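PDB 3OTT: Two-component system sensor histidine kinase from Bacteroides thetaiotaomicron, which probably senses saccharides through this extracellular part and relays the signal by histidine phosphorylation to a DNA-binding part of the same polypeptide. Local coordinates for residues B[68-71]-B[75-78]; B[551-556]-B[571-576]. All blocks are in the same frame, centred on the assembly; numbering follows the deposited sequence.

Contact 1. Residues B[68-71]-B[75-78]; sequences GVII and YLYM
Ile71 and Tyr77 meet diagonally across two antiparallel strands, 68-71 and 75-78. The Ile71 CG1 branch sits over one face of the Tyr77 ring, 3.8 Å from the centroid and 18° off the normal, a CH-pi contact. Ile71 CG1 is placed there by its first torsion, anti to the carbonyl carbon (chi1 -65°). The Tyr75 CB meets the edge of the same ring in its plane.

On the opposite face of the sheet Ile70 and Leu76 run side by side, with Ile70 CG1 3.8 Å from Leu76 CD1. Leu76 and Met78 also touch Leu43 of the preceding blade. On the face that carries Ile71, Val69 and Tyr77 touch Leu115 of the following blade.

Backbone hydrogen bonds set the register. Tyr77 N gives to Val69 O at 3.0 Å. Ile71 and Tyr75 form a reciprocal pair: Ile71 N to Tyr75 O is 3.1 Å and Tyr75 N to Ile71 O is 2.9 Å. Tyr75 O also takes a CA-H...O contact from Ile70 CA at 3.3 Å, so it has two partners.

A polar side-chain link leads to the other chain: Tyr75 OH is hydrogen-bonded to His372 NE2 of the second subunit. The whole is a beta hairpin with a three-residue connection, forming the first two strands of a four-stranded blade in the N-terminal beta-propeller.

Contact 2. Residues B[551-556]-B[571-576]; sequences ISFGSF and IWVSTT
The CG of Phe553 lies between the backbone N and the carbonyl carbon (chi1 55°), and this turns the ring toward Val573 and Thr575. In Thr575 the hydroxyl takes that same position (chi1 69°), and the methyl CG2 is left to meet the ring. The backbones stay far apart, with Phe553 CA and Val573 CA 10.7 Å from each other.

The ring bridges the distance with its far end. Phe553 CZ is 4.3 Å from Val573 CG1, which approaches obliquely. Phe553 CE1 is 4.2 Å from Thr575 CG2, which lies at the ring edge, near its plane. No hydrogen bond crosses, and only 86 Å² is buried in all.

The contact joins two successive blades of the second beta-propeller. Phe553 follows directly on strand 547-552, the last strand of one blade. Val573 and Thr575 are on strand 570-575, the second strand of the next. Such apolar packing between neighbouring blades is usual in propellers.

The surroundings extend the same packing. The Phe553 ring also meets that of Trp580, with the planes at about 35°, and touches Val538 of its own blade. Val573 is flanked by Ile561, Met564 and Ile582. Phe553 is tied to its own sheet by a backbone hydrogen bond with Gly536.

Thr575 OG1 is hydrogen-bonded to Gly578 O and Asn577 N at the turn into strand 578-583. Ser574 OG is hydrogen-bonded to Phe599 O, in the connection to strand 601-605 of the next blade.

How the contacts relate
The two contacts lie in different propellers, on opposite sides of the chain's centre, with centres about 51 Å apart. They share no element. Both are made largely by buried residues. Contact 1 is within one blade: neighbouring strands bond through their backbones, and side chains pack on both sheet faces. Contact 2 is between blades and rests on two side-chain touches, with no hydrogen bond across it. It buries about a quarter of the area of contact 1, and Ser555 and Phe556 at the end of its segment 551-556 are exposed and poorly ordered. Contact 1 also reaches the second subunit, whereas no other protein chain touches the segments of contact 2.

Contact 1. Residues B[68-71]-B[75-78]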
loop_
_atom_site.group_PDB
_atom_site.type_symbol
_atom_site.label_atom_id
_atom_site.label_comp_id
_atom_site.label_asym_id
_atom_site.label_seq_id
_atom_site.Cartn_x
_atom_site.Cartn_y
_atom_site.Cartn_z
ATOM N N GLY B 68 15.287 8.745 -21.557
ATOM C CA GLY B 68 15.035 7.323 -21.450
ATOM C C GLY B 68 13.974 7.012 -20.430
ATOM O O GLY B 68 13.735 7.814 -19.562
ATOM N N VAL B 69 13.322 5.853 -20.564
ATOM C CA VAL B 69 12.529 5.268 -19.508
ATOM C C VAL B 69 12.722 3.758 -19.503
ATOM O O VAL B 69 13.070 3.186 -20.528
ATOM C CB VAL B 69 10.986 5.491 -19.654
ATOM C CG1 VAL B 69 10.650 6.861 -19.312
ATOM C CG2 VAL B 69 10.474 5.096 -21.019
ATOM N N ILE B 70 12.461 3.130 -18.358
ATOM C CA ILE B 70 12.536 1.694 -18.245
ATOM C C ILE B 70 11.121 1.120 -18.511
ATOM O O ILE B 70 10.146 1.587 -17.899
ATOM C CB ILE B 70 13.064 1.306 -16.851
ATOM C CG1 ILE B 70 14.520 1.785 -16.690
ATOM C CG2 ILE B 70 12.922 -0.193 -16.603
ATOM C CD1 ILE B 70 15.162 1.420 -15.298
ATOM N N ILE B 71 11.050 0.089 -19.368
ATOM C CA ILE B 71 9.821 -0.557 -19.792
ATOM C C ILE B 71 9.873 -2.078 -19.468
ATOM O O ILE B 71 10.894 -2.733 -19.671
ATOM C CB ILE B 71 9.616 -0.340 -21.362
ATOM C CG1 ILE B 71 9.403 1.136 -21.744
ATOM C CG2 ILE B 71 8.541 -1.184 -21.936
ATOM C CD1 ILE B 71 8.346 1.837 -20.968
ATOM N N TYR B 75 13.661 -3.358 -20.322
ATOM C CA TYR B 75 14.214 -2.543 -21.445
ATOM C C TYR B 75 14.568 -1.118 -21.048
ATOM O O TYR B 75 13.943 -0.518 -20.188
ATOM C CB TYR B 75 13.256 -2.460 -22.655
ATOM C CG TYR B 75 12.713 -3.784 -23.154
ATOM C CD1 TYR B 75 13.512 -4.664 -23.923
ATOM C CD2 TYR B 75 11.400 -4.157 -22.888
ATOM C CE1 TYR B 75 13.009 -5.897 -24.352
ATOM C CE2 TYR B 75 10.892 -5.405 -23.305
ATOM C CZ TYR B 75 11.691 -6.250 -24.029
ATOM O OH TYR B 75 11.106 -7.434 -24.447
ATOM N N LEU B 76 15.559 -0.560 -21.685
ATOM C CA LEU B 76 15.774 0.877 -21.625
ATOM C C LEU B 76 15.352 1.384 -22.992
ATOM O O LEU B 76 15.972 0.966 -23.988
ATOM C CB LEU B 76 17.256 1.228 -21.359
ATOM C CG LEU B 76 17.836 1.225 -19.937
ATOM C CD1 LEU B 76 17.161 0.278 -18.987
ATOM C CD2 LEU B 76 19.317 0.903 -19.969
ATOM N N TYR B 77 14.254 2.147 -23.043
ATOM C CA TYR B 77 13.815 2.871 -24.236
ATOM C C TYR B 77 14.483 4.229 -24.165
ATOM O O TYR B 77 14.295 4.981 -23.199
ATOM C CB TYR B 77 12.248 3.064 -24.267
ATOM C CG TYR B 77 11.461 1.890 -24.816
ATOM C CD1 TYR B 77 11.793 0.574 -24.463
ATOM C CD2 TYR B 77 10.376 2.096 -25.662
ATOM C CE1 TYR B 77 11.083 -0.531 -24.991
ATOM C CE2 TYR B 77 9.620 1.039 -26.174
ATOM C CZ TYR B 77 9.984 -0.287 -25.852
ATOM O OH TYR B 77 9.252 -1.351 -26.381
ATOM N N MET B 78 15.236 4.572 -25.188
ATOM C CA MET B 78 16.043 5.788 -25.167
ATOM C C MET B 78 15.808 6.618 -26.427
ATOM O O MET B 78 15.844 6.074 -27.538
ATOM C CB MET B 78 17.524 5.383 -25.076
ATOM C CG MET B 78 17.819 4.520 -23.800
ATOM S SD MET B 78 19.537 4.042 -23.875
ATOM C CE MET B 78 19.535 2.694 -25.075
#

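Contact 2. Residues B[551-556]-B[571-576]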
loop_
_atom_site.group_PDB
_atom_site.type_symbol
_atom_site.label_atom_id
_atom_site.label_comp_id
_atom_site.label_asym_id
_atom_site.label_seq_id
_atom_site.Cartn_x
_atom_site.Cartn_y
_atom_site.Cartn_z
ATOM N N ILE B 551 20.549 13.656 38.010
ATOM C CA ILE B 551 20.925 14.783 37.147
ATOM C C ILE B 551 19.702 15.296 36.431
ATOM O O ILE B 551 18.702 14.604 36.312
ATOM C CB ILE B 551 21.939 14.389 36.035
ATOM C CG1 ILE B 551 21.467 13.132 35.316
ATOM C CG2 ILE B 551 23.361 14.246 36.594
ATOM C CD1 ILE B 551 21.841 13.092 33.893
ATOM N N SER B 552 19.782 16.516 35.937
ATOM C CA SER B 552 18.729 17.022 35.076
ATOM C C SER B 552 19.409 17.403 33.801
ATOM O O SER B 552 20.570 17.767 33.790
ATOM C CB SER B 552 18.010 18.221 35.702
ATOM O OG SER B 552 18.862 19.338 35.693
ATOM N N PHE B 553 18.703 17.293 32.702
ATOM C CA PHE B 553 19.367 17.533 31.465
ATOM C C PHE B 553 18.475 18.334 30.564
ATOM O O PHE B 553 17.261 18.135 30.522
ATOM C CB PHE B 553 19.806 16.216 30.802
ATOM C CG PHE B 553 18.698 15.242 30.608
ATOM C CD1 PHE B 553 17.738 15.440 29.604
ATOM C CD2 PHE B 553 18.594 14.133 31.421
ATOM C CE1 PHE B 553 16.692 14.559 29.422
ATOM C CE2 PHE B 553 17.549 13.234 31.234
ATOM C CZ PHE B 553 16.592 13.454 30.229
ATOM N N GLY B 554 19.109 19.272 29.876
ATOM C CA GLY B 554 18.487 20.016 28.792
ATOM C C GLY B 554 17.568 21.128 29.220
ATOM O O GLY B 554 17.793 21.808 30.229
ATOM N N SER B 555 16.555 21.318 28.388
ATOM C CA SER B 555 15.330 22.013 28.738
ATOM C C SER B 555 14.236 21.405 27.824
ATOM O O SER B 555 14.567 20.694 26.858
ATOM C CB SER B 555 15.499 23.514 28.535
ATOM O OG SER B 555 16.427 24.020 29.475
ATOM N N PHE B 556 12.953 21.612 28.130
ATOM C CA PHE B 556 12.497 22.264 29.355
ATOM C C PHE B 556 12.676 21.344 30.601
ATOM O O PHE B 556 13.140 20.184 30.495
ATOM C CB PHE B 556 11.028 22.716 29.172
ATOM C CG PHE B 556 10.814 23.709 28.019
ATOM C CD1 PHE B 556 11.361 25.013 28.074
ATOM C CD2 PHE B 556 10.042 23.347 26.896
ATOM C CE1 PHE B 556 11.161 25.949 27.018
ATOM C CE2 PHE B 556 9.826 24.269 25.828
ATOM C CZ PHE B 556 10.392 25.580 25.894
ATOM N N ILE B 571 23.505 5.152 28.584
ATOM C CA ILE B 571 22.085 4.999 28.416
ATOM C C ILE B 571 21.446 5.969 27.398
ATOM O O ILE B 571 21.694 7.177 27.431
ATOM C CB ILE B 571 21.332 4.958 29.771
ATOM C CG1 ILE B 571 19.847 5.150 29.486
ATOM C CG2 ILE B 571 21.779 6.057 30.666
ATOM C CD1 ILE B 571 18.955 4.779 30.647
ATOM N N TRP B 572 20.621 5.436 26.485
ATOM C CA TRP B 572 19.928 6.288 25.495
ATOM C C TRP B 572 18.552 6.629 25.994
ATOM O O TRP B 572 17.835 5.764 26.416
ATOM C CB TRP B 572 19.809 5.615 24.112
ATOM C CG TRP B 572 21.136 5.516 23.364
ATOM C CD1 TRP B 572 22.398 5.396 23.929
ATOM C CD2 TRP B 572 21.329 5.497 21.940
ATOM N NE1 TRP B 572 23.356 5.339 22.924
ATOM C CE2 TRP B 572 22.729 5.378 21.705
ATOM C CE3 TRP B 572 20.465 5.533 20.845
ATOM C CZ2 TRP B 572 23.276 5.345 20.422
ATOM C CZ3 TRP B 572 21.022 5.496 19.537
ATOM C CH2 TRP B 572 22.412 5.394 19.352
ATOM N N VAL B 573 18.183 7.900 25.882
ATOM C CA VAL B 573 16.942 8.417 26.446
ATOM C C VAL B 573 16.222 9.231 25.390
ATOM O O VAL B 573 16.696 10.295 24.966
ATOM C CB VAL B 573 17.216 9.283 27.705
ATOM C CG1 VAL B 573 15.882 9.648 28.427
ATOM C CG2 VAL B 573 18.075 8.543 28.661
ATOM N N SER B 574 15.090 8.708 24.948
ATOM C CA SER B 574 14.261 9.356 23.954
ATOM C C SER B 574 13.194 10.176 24.673
ATOM O O SER B 574 12.558 9.677 25.599
ATOM C CB SER B 574 13.605 8.297 23.101
ATOM O OG SER B 574 12.789 8.935 22.163
ATOM N N THR B 575 13.059 11.443 24.300
ATOM C CA THR B 575 12.132 12.340 24.943
ATOM C C THR B 575 11.373 13.084 23.844
ATOM O O THR B 575 11.743 13.043 22.668
ATOM C CB THR B 575 12.828 13.490 25.720
ATOM O OG1 THR B 575 13.457 14.382 24.773
ATOM C CG2 THR B 575 13.855 13.001 26.724
ATOM N N THR B 576 10.363 13.825 24.280
ATOM C CA THR B 576 9.592 14.734 23.462
ATOM C C THR B 576 10.448 15.771 22.740
ATOM O O THR B 576 10.091 16.235 21.658
ATOM C CB THR B 576 8.626 15.502 24.377
ATOM O OG1 THR B 576 7.638 14.584 24.850
ATOM C CG2 THR B 576 7.941 16.661 23.609
#